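Local coordinates for protein nucleoporin NUP170 (Chaetomium thermophilum, PDB 5HAX) that is a nuclear pore protein, probably a structural scaffold component, in which a beta-propeller-like N-terminal region is followed by an alpha-helical C-terminal region, at residues I266-K270 with T271-R275; E630-E633 with R634-F638; D705-S708 with Q709-K713; R514-I517 with N518-R522. One frame throughout, in Å; residues are numbered along the deposited sequence.

All four contacts are local and partly buried, each within one unbroken run of chain, and none touches another. Contact 1 stands apart at a strand-to-helix junction of the propeller-like region, its centre about 56 Å from that of contact 2. The others belong to helices: 2 and 4 lie about 25 Å apart between centres, while contact 3 is outermost, farthest from the chain's centre. Chemistry differs accordingly. Contact 1 joins a capped helix start to a phosphate through a serine and an arginine, contact 2 adds a weak salt bridge to a packed helix, contact 3 relies mainly on backbone bonds and glutamine methylenes, and contact 4 sets a glycine turn beside the buried Phe516 and Tyr520.

Contact 1: I266-K270 with T271-R275; sequences IEKDK and TSCLR. With PO4 (phosphate ion), chain D.
Lys268 and Ser272 meet through a hydrogen bond from Lys268 NZ to Ser272 OG at 2.7 Å; the hydroxyl, accepting from the lysine, donates in turn to phosphate O1 at 3.0 Å. The same O1 accepts from Arg275 NE and NH2 at the edge of the guanidinium, so three bonds grip one oxygen. The lysine ammonium also reaches Asp276, in a salt bridge, and Met342 O. Without the ammonium, as with an alanine here, Asp276 is likely to lose this salt-bridge partner and Ser272 OG its donor.

Capping is the second kind of bond. Asp269 is the N-cap where the outer strand 263-268 of a four-stranded propeller-like sheet gives way to helix 270-279. With CG lodged between the backbone N and the carbonyl carbon (chi1 58°), its OD1 turns back to accept from Ser272 N at 2.9 Å. A water donates to OD1 and accepts from Arg275 NH2, tying cap to guanidinium. The first helical backbone bond runs from Cys273 N to Asp269 O at 3.2 Å.

Apolar contacts are few: Lys268 CE lies 3.7 Å from Cys273 SG, and Lys270 CG runs beside Leu274 CD1.

Ser272 and Arg275 thus bind the phosphate directly, with Lys268 behind the serine as a second-shell donor; the ion probably came from the crystallisation liquor, and its bonds are consistent with a surface spot able to hold an anion.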
# COMPACT_ATOMS: atom_id res chain seq x y z
N ILE A 266 9.39 8.73 24.49
CA ILE A 266 8.43 9.83 24.51
C ILE A 266 7.17 9.37 25.22
O ILE A 266 6.74 8.22 25.07
CB ILE A 266 8.09 10.33 23.08
CG1 ILE A 266 9.36 10.58 22.27
CG2 ILE A 266 7.24 11.60 23.17
CD1 ILE A 266 9.09 10.94 20.82
N GLU A 267 6.58 10.27 25.99
CA GLU A 267 5.27 10.06 26.61
C GLU A 267 4.51 11.37 26.49
O GLU A 267 4.91 12.38 27.08
CB GLU A 267 5.41 9.63 28.07
CG GLU A 267 4.09 9.32 28.76
CD GLU A 267 4.27 8.67 30.12
OE1 GLU A 267 4.85 7.56 30.18
OE2 GLU A 267 3.82 9.25 31.13
N LYS A 268 3.42 11.36 25.71
CA LYS A 268 2.66 12.56 25.39
C LYS A 268 1.20 12.31 25.73
O LYS A 268 0.53 11.54 25.04
CB LYS A 268 2.83 12.93 23.92
CG LYS A 268 2.29 14.30 23.55
CD LYS A 268 2.41 14.54 22.05
CE LYS A 268 1.94 15.94 21.68
NZ LYS A 268 2.83 17.00 22.23
N ASP A 269 0.70 12.97 26.78
CA ASP A 269 -0.68 12.79 27.19
C ASP A 269 -1.60 13.72 26.40
O ASP A 269 -1.16 14.59 25.66
CB ASP A 269 -0.84 13.00 28.70
CG ASP A 269 -0.38 14.37 29.17
OD1 ASP A 269 -0.32 15.32 28.36
OD2 ASP A 269 -0.08 14.50 30.38
N LYS A 270 -2.91 13.51 26.58
CA LYS A 270 -3.90 14.29 25.85
C LYS A 270 -3.76 15.78 26.14
O LYS A 270 -4.02 16.61 25.27
CB LYS A 270 -5.30 13.80 26.19
CG LYS A 270 -6.41 14.64 25.57
CD LYS A 270 -7.75 13.93 25.59
CE LYS A 270 -8.13 13.45 26.98
NZ LYS A 270 -9.55 13.01 27.04
N THR A 271 -3.35 16.13 27.36
CA THR A 271 -3.14 17.54 27.70
C THR A 271 -2.07 18.16 26.81
O THR A 271 -2.23 19.30 26.35
CB THR A 271 -2.74 17.67 29.17
OG1 THR A 271 -3.76 17.09 29.99
CG2 THR A 271 -2.54 19.13 29.55
N SER A 272 -0.98 17.44 26.56
CA SER A 272 0.07 17.95 25.69
C SER A 272 -0.43 18.15 24.27
O SER A 272 -0.18 19.19 23.65
CB SER A 272 1.27 16.99 25.71
OG SER A 272 2.31 17.45 24.88
N CYS A 273 -1.15 17.16 23.74
CA CYS A 273 -1.78 17.32 22.43
C CYS A 273 -2.69 18.54 22.40
O CYS A 273 -2.67 19.32 21.44
CB CYS A 273 -2.58 16.06 22.07
SG CYS A 273 -1.57 14.63 21.65
N LEU A 274 -3.50 18.72 23.45
CA LEU A 274 -4.41 19.86 23.50
C LEU A 274 -3.67 21.18 23.59
O LEU A 274 -4.13 22.19 23.04
CB LEU A 274 -5.37 19.71 24.69
CG LEU A 274 -6.46 18.65 24.51
CD1 LEU A 274 -7.06 18.26 25.85
CD2 LEU A 274 -7.53 19.16 23.56
N ARG A 275 -2.52 21.21 24.27
CA ARG A 275 -1.74 22.43 24.35
C ARG A 275 -1.16 22.79 22.98
O ARG A 275 -1.23 23.96 22.56
CB ARG A 275 -0.63 22.28 25.39
CG ARG A 275 0.20 23.53 25.59
CD ARG A 275 0.96 23.51 26.91
NE ARG A 275 1.49 22.18 27.22
CZ ARG A 275 0.94 21.33 28.08
NH1 ARG A 275 -0.17 21.64 28.73
NH2 ARG A 275 1.51 20.15 28.29
P PO4 D . 4.77 19.90 26.31
O1 PO4 D . 3.31 20.05 25.96
O2 PO4 D . 4.98 18.60 27.04
O3 PO4 D . 5.19 21.05 27.19
O4 PO4 D . 5.59 19.91 25.04
O HOH W 1 1.20 17.36 29.60

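Contact 2: E630-E633 with R634-F638; sequences ENVE and RLRNF
Glu633 and Arg636, three residues apart on helix 622-640, form a salt bridge between Glu633 OE2 and Arg636 NE at 3.3 Å. As a hydrogen bond it is weak in length but straight, with an N-H...O angle of 165°. The two side chains run alongside each other, and the carboxylate meets the guanidinium at its NE edge with the planes 88° apart. One oxygen meets one nitrogen, and the bridge is not bidentate: OE1 stays 3.8 Å from Arg636 NE and is instead hydrogen-bonded to Ser683. The bend at chi2 of Glu633 (-67°) folds its carboxylate along the helix surface toward the arginine.

Helix 622-640 belongs to the alpha-helical C-terminal region and is packed between other helices. Helix 663-694 carries Ser683 and also Met679, which touches Val632, Leu635 and Arg636; Leu635 further meets Leu530 of helix 522-533 and Leu591 of helix 586-599. A leucine in place of Arg636 would probably leave Glu633 OE2 without its positive mate, and the bond from OE1 to Ser683 would remain to hold the carboxylate.

Backbone bonds give the regular i to i+4 pattern, in an unbroken run of donors from Arg634 N to Asn637 N; at the end of that run Asn637 N reaches Glu633 O at 2.7 Å.

Apolar touching between the two segments is slight: the CG1 methyl of Val632 approaches Arg636 CD at 4.3 Å.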
# COMPACT_ATOMS: atom_id res chain seq x y z
N GLU A 630 4.45 -7.17 -23.28
CA GLU A 630 3.10 -7.19 -23.83
C GLU A 630 2.48 -5.80 -23.82
O GLU A 630 1.86 -5.39 -24.81
CB GLU A 630 2.23 -8.17 -23.04
CG GLU A 630 2.60 -9.63 -23.23
CD GLU A 630 1.77 -10.56 -22.38
OE1 GLU A 630 0.90 -10.06 -21.63
OE2 GLU A 630 1.98 -11.79 -22.45
N ASN A 631 2.65 -5.07 -22.72
CA ASN A 631 2.10 -3.71 -22.64
C ASN A 631 2.73 -2.81 -23.69
O ASN A 631 2.03 -2.04 -24.36
CB ASN A 631 2.31 -3.14 -21.24
CG ASN A 631 1.41 -3.78 -20.21
OD1 ASN A 631 0.37 -4.35 -20.54
ND2 ASN A 631 1.80 -3.67 -18.94
N VAL A 632 4.06 -2.87 -23.84
CA VAL A 632 4.73 -2.06 -24.86
C VAL A 632 4.23 -2.42 -26.25
O VAL A 632 3.99 -1.55 -27.09
CB VAL A 632 6.26 -2.23 -24.75
CG1 VAL A 632 6.97 -1.55 -25.92
CG2 VAL A 632 6.77 -1.66 -23.43
N GLU A 633 4.06 -3.72 -26.51
CA GLU A 633 3.63 -4.16 -27.84
C GLU A 633 2.20 -3.74 -28.14
O GLU A 633 1.89 -3.33 -29.26
CB GLU A 633 3.78 -5.67 -27.96
CG GLU A 633 5.23 -6.13 -28.11
CD GLU A 633 5.84 -5.69 -29.44
OE1 GLU A 633 7.08 -5.80 -29.58
OE2 GLU A 633 5.09 -5.24 -30.33
N ARG A 634 1.30 -3.84 -27.15
CA ARG A 634 -0.07 -3.39 -27.36
C ARG A 634 -0.12 -1.89 -27.64
O ARG A 634 -0.94 -1.42 -28.43
CB ARG A 634 -0.94 -3.74 -26.15
CG ARG A 634 -1.56 -5.13 -26.22
CD ARG A 634 -2.92 -5.19 -25.53
NE ARG A 634 -3.91 -4.33 -26.17
CZ ARG A 634 -5.23 -4.42 -25.96
NH1 ARG A 634 -6.05 -3.60 -26.59
NH2 ARG A 634 -5.71 -5.32 -25.12
N LEU A 635 0.76 -1.13 -26.99
CA LEU A 635 0.87 0.30 -27.30
C LEU A 635 1.34 0.50 -28.73
O LEU A 635 0.78 1.32 -29.47
CB LEU A 635 1.84 0.97 -26.32
CG LEU A 635 2.20 2.43 -26.60
CD1 LEU A 635 0.96 3.31 -26.66
CD2 LEU A 635 3.18 2.94 -25.55
N ARG A 636 2.36 -0.25 -29.16
CA ARG A 636 2.82 -0.16 -30.54
C ARG A 636 1.73 -0.56 -31.51
O ARG A 636 1.49 0.13 -32.52
CB ARG A 636 4.05 -1.05 -30.72
CG ARG A 636 5.36 -0.36 -30.42
CD ARG A 636 6.49 -1.35 -30.18
NE ARG A 636 6.58 -2.38 -31.20
CZ ARG A 636 6.99 -2.17 -32.45
NH1 ARG A 636 7.04 -3.18 -33.31
NH2 ARG A 636 7.35 -0.95 -32.84
N ASN A 637 1.04 -1.67 -31.24
CA ASN A 637 -0.06 -2.10 -32.09
C ASN A 637 -1.13 -1.02 -32.20
O ASN A 637 -1.73 -0.84 -33.27
CB ASN A 637 -0.66 -3.39 -31.54
CG ASN A 637 -1.84 -3.89 -32.35
OD1 ASN A 637 -1.86 -3.76 -33.58
ND2 ASN A 637 -2.84 -4.44 -31.67
N PHE A 638 -1.38 -0.29 -31.11
CA PHE A 638 -2.39 0.76 -31.14
C PHE A 638 -1.96 1.91 -32.06
O PHE A 638 -2.79 2.47 -32.78
CB PHE A 638 -2.65 1.28 -29.73
CG PHE A 638 -3.47 2.54 -29.69
CD1 PHE A 638 -4.85 2.49 -29.80
CD2 PHE A 638 -2.86 3.77 -29.53
CE1 PHE A 638 -5.60 3.64 -29.77
CE2 PHE A 638 -3.61 4.93 -29.49
CZ PHE A 638 -4.98 4.86 -29.61

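Contact 3: D705-S708 with Q709-K713; sequences DAVS and QQQLK
Val707 and Gln711 lie side by side one helical turn apart, pointing the same way, and they touch where the CG1 methyl of Val707 meets Gln711 OE1 at 3.7 Å. The glutamine sets CG opposite its own carbonyl carbon (chi1 -83°) and stays extended at chi2, which lays its methylene back over the preceding turn: CG is 3.4 Å from Val707 O. The amide oxygen therefore lies against a methyl group, a van der Waals contact and not a polar one.

Gln709 leans back in much the same manner (chi1 -70°). Its CG comes within 3.2 Å of Asp705 O, and its amide stands off the side of the first turn, where NE2 is hydrogen-bonded to Tyr701 O. Asp705 holds the N-cap position of helix 706-713, yet its carboxylate makes no capping bond to the backbone; OD2 takes a weak, long bond from Ser708 OG at 3.4 Å.

Main-chain bonds of the i to i+4 kind join the two segments. Gln709 N donates to Asp705 O at 2.9 Å, and Gln710 N and Gln711 N follow on Ala706 O and Val707 O. The bond from Leu712 N to Ser708 O at 3.0 Å comes from 40° above the carbonyl plane.

Around this short helix, helix 724-739 receives Gln711 on Leu729 and the buried Leu712 on Leu733, Leu712 also touches the loop residue Ile616, and the amide of Gln709 ties the helix start to Tyr701 at the end of helix 697-702.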
# COMPACT_ATOMS: atom_id res chain seq x y z
N ASP A 705 35.66 -12.93 -21.23
CA ASP A 705 36.75 -12.05 -20.81
C ASP A 705 36.28 -11.11 -19.70
O ASP A 705 35.09 -10.86 -19.52
CB ASP A 705 37.33 -11.23 -21.97
CG ASP A 705 36.32 -10.96 -23.08
OD1 ASP A 705 35.33 -11.71 -23.21
OD2 ASP A 705 36.52 -9.99 -23.84
N ALA A 706 37.26 -10.56 -18.97
CA ALA A 706 36.96 -9.77 -17.78
C ALA A 706 36.23 -8.48 -18.14
O ALA A 706 35.24 -8.12 -17.49
CB ALA A 706 38.24 -9.47 -17.02
N VAL A 707 36.71 -7.77 -19.16
CA VAL A 707 36.08 -6.50 -19.54
C VAL A 707 34.61 -6.71 -19.88
O VAL A 707 33.75 -5.89 -19.52
CB VAL A 707 36.84 -5.86 -20.72
CG1 VAL A 707 36.03 -4.72 -21.35
CG2 VAL A 707 38.20 -5.37 -20.27
N SER A 708 34.29 -7.81 -20.56
CA SER A 708 32.91 -8.09 -20.93
C SER A 708 32.10 -8.60 -19.75
O SER A 708 30.88 -8.38 -19.71
CB SER A 708 32.88 -9.09 -22.08
OG SER A 708 33.53 -8.56 -23.23
N GLN A 709 32.74 -9.27 -18.80
CA GLN A 709 32.07 -9.60 -17.55
C GLN A 709 31.73 -8.33 -16.77
O GLN A 709 30.63 -8.21 -16.22
CB GLN A 709 32.94 -10.52 -16.70
CG GLN A 709 33.09 -11.93 -17.24
CD GLN A 709 33.99 -12.80 -16.38
OE1 GLN A 709 34.85 -12.29 -15.65
NE2 GLN A 709 33.79 -14.11 -16.44
N GLN A 710 32.67 -7.39 -16.72
CA GLN A 710 32.44 -6.13 -16.01
C GLN A 710 31.38 -5.30 -16.71
O GLN A 710 30.51 -4.71 -16.05
CB GLN A 710 33.75 -5.36 -15.90
CG GLN A 710 33.67 -4.04 -15.13
CD GLN A 710 33.63 -4.24 -13.63
OE1 GLN A 710 33.10 -5.24 -13.13
NE2 GLN A 710 34.20 -3.29 -12.89
N GLN A 711 31.43 -5.22 -18.04
CA GLN A 711 30.41 -4.49 -18.78
C GLN A 711 29.03 -5.08 -18.54
O GLN A 711 28.05 -4.34 -18.39
CB GLN A 711 30.73 -4.50 -20.28
CG GLN A 711 31.73 -3.43 -20.71
CD GLN A 711 31.88 -3.37 -22.22
OE1 GLN A 711 32.73 -4.04 -22.80
NE2 GLN A 711 31.04 -2.56 -22.86
N LEU A 712 28.94 -6.41 -18.50
CA LEU A 712 27.67 -7.06 -18.21
C LEU A 712 27.26 -6.88 -16.76
O LEU A 712 26.07 -6.87 -16.44
CB LEU A 712 27.76 -8.55 -18.56
CG LEU A 712 26.53 -9.40 -18.22
CD1 LEU A 712 25.30 -8.89 -18.95
CD2 LEU A 712 26.80 -10.85 -18.55
N LYS A 713 28.24 -6.73 -15.86
CA LYS A 713 27.95 -6.58 -14.44
C LYS A 713 27.12 -5.33 -14.17
O LYS A 713 26.14 -5.38 -13.42
CB LYS A 713 29.26 -6.54 -13.65
CG LYS A 713 29.19 -7.15 -12.26
CD LYS A 713 30.50 -6.97 -11.50
CE LYS A 713 31.64 -7.78 -12.11
NZ LYS A 713 31.41 -9.25 -12.01

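Contact 4: R514-I517 with N518-R522; sequences RKFI and NQYGR
Phe516 and Tyr520 place their rings one helical turn apart, and Phe516 CD1 approaches Tyr520 CD2 at 4.3 Å, a loose apolar touch. At the edge of the tyrosine ring, in its plane, sits the carbonyl oxygen of Phe516, 3.7 Å from CD2. The Phe516 ring has further aromatic company outside the helix: it stacks with Trp47 and meets Phe494 edge-to-face. The third flat group, the Arg522 guanidinium, bears the Ile517 CD1 methyl over one face, 3.5 Å from NH2. These groups flank the junction of two successive helices, 506-520 and 522-533, joined at Gly521, a glycine with positive phi.

At that phi of 85° a side chain's CB would press on the carbonyl oxygen of Tyr520. Gly521 also holds the N-cap position of the following helix, and Thr525 of that helix lies against Phe516, Ile517 and Tyr520.

Among the polar side chains, Arg514 and Asn518 run alongside each other with their planes 73° apart. They touch loosely at Arg514 CG and Asn518 ND2, 4.1 Å apart; the guanidinium is salt-bridged to Glu510.

Backbone bonds show the helix ending. Asn518 N donates to Arg514 O at 3.0 Å and Tyr520 N to Phe516 O at 2.7 Å, whereas Gln519 N splits weakly between Lys515 O and Phe516 O. Finally, Gly521 N reaches Ile517 O at 2.9 Å from 37° above the carbonyl plane.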
# COMPACT_ATOMS: atom_id res chain seq x y z
N ARG A 514 -13.61 17.36 -19.84
CA ARG A 514 -13.19 18.61 -19.22
C ARG A 514 -13.14 18.50 -17.70
O ARG A 514 -12.32 19.17 -17.06
CB ARG A 514 -14.11 19.75 -19.65
CG ARG A 514 -13.53 21.14 -19.43
CD ARG A 514 -14.37 22.22 -20.09
NE ARG A 514 -14.49 22.02 -21.53
CZ ARG A 514 -14.94 22.94 -22.38
NH1 ARG A 514 -15.29 24.14 -21.95
NH2 ARG A 514 -15.02 22.65 -23.68
N LYS A 515 -14.00 17.67 -17.11
CA LYS A 515 -13.90 17.39 -15.68
C LYS A 515 -12.52 16.83 -15.34
O LYS A 515 -11.89 17.25 -14.36
CB LYS A 515 -14.98 16.40 -15.26
CG LYS A 515 -16.41 16.80 -15.59
CD LYS A 515 -17.38 15.71 -15.15
CE LYS A 515 -18.81 16.03 -15.52
NZ LYS A 515 -19.74 14.94 -15.12
N PHE A 516 -12.04 15.88 -16.15
CA PHE A 516 -10.75 15.26 -15.88
C PHE A 516 -9.61 16.26 -16.07
O PHE A 516 -8.66 16.27 -15.28
CB PHE A 516 -10.55 14.05 -16.80
CG PHE A 516 -11.37 12.85 -16.41
CD1 PHE A 516 -10.92 11.98 -15.43
CD2 PHE A 516 -12.59 12.60 -17.02
CE1 PHE A 516 -11.67 10.88 -15.07
CE2 PHE A 516 -13.34 11.50 -16.66
CZ PHE A 516 -12.88 10.64 -15.68
N ILE A 517 -9.68 17.09 -17.10
CA ILE A 517 -8.62 18.06 -17.36
C ILE A 517 -8.52 19.06 -16.21
O ILE A 517 -7.42 19.43 -15.79
CB ILE A 517 -8.85 18.76 -18.71
CG1 ILE A 517 -8.69 17.76 -19.86
CG2 ILE A 517 -7.88 19.93 -18.89
CD1 ILE A 517 -9.07 18.31 -21.22
N ASN A 518 -9.66 19.51 -15.70
CA ASN A 518 -9.65 20.49 -14.62
C ASN A 518 -9.07 19.94 -13.33
O ASN A 518 -8.57 20.72 -12.51
CB ASN A 518 -11.07 21.01 -14.37
CG ASN A 518 -11.58 21.89 -15.49
OD1 ASN A 518 -10.81 22.39 -16.31
ND2 ASN A 518 -12.89 22.11 -15.53
N GLN A 519 -9.11 18.62 -13.12
CA GLN A 519 -8.57 18.00 -11.92
C GLN A 519 -7.16 17.46 -12.13
O GLN A 519 -6.27 17.73 -11.32
CB GLN A 519 -9.48 16.86 -11.45
CG GLN A 519 -8.98 16.17 -10.18
CD GLN A 519 -9.86 15.02 -9.75
OE1 GLN A 519 -10.94 14.80 -10.31
NE2 GLN A 519 -9.41 14.26 -8.76
N TYR A 520 -6.93 16.70 -13.21
CA TYR A 520 -5.68 16.00 -13.43
C TYR A 520 -4.74 16.70 -14.39
O TYR A 520 -3.56 16.33 -14.47
CB TYR A 520 -5.97 14.59 -13.96
CG TYR A 520 -6.59 13.65 -12.95
CD1 TYR A 520 -5.80 12.78 -12.21
CD2 TYR A 520 -7.96 13.63 -12.74
CE1 TYR A 520 -6.36 11.92 -11.28
CE2 TYR A 520 -8.53 12.77 -11.81
CZ TYR A 520 -7.72 11.92 -11.09
OH TYR A 520 -8.28 11.06 -10.17
N GLY A 521 -5.21 17.70 -15.12
CA GLY A 521 -4.44 18.29 -16.19
C GLY A 521 -4.61 17.53 -17.50
O GLY A 521 -5.05 16.38 -17.54
N ARG A 522 -4.23 18.19 -18.59
CA ARG A 522 -4.49 17.63 -19.92
C ARG A 522 -3.62 16.41 -20.19
O ARG A 522 -4.11 15.41 -20.74
CB ARG A 522 -4.27 18.70 -20.99
CG ARG A 522 -4.79 18.29 -22.37
CD ARG A 522 -4.72 19.44 -23.37
NE ARG A 522 -5.50 20.60 -22.94
CZ ARG A 522 -6.79 20.80 -23.22
NH1 ARG A 522 -7.40 21.89 -22.78
NH2 ARG A 522 -7.47 19.91 -23.93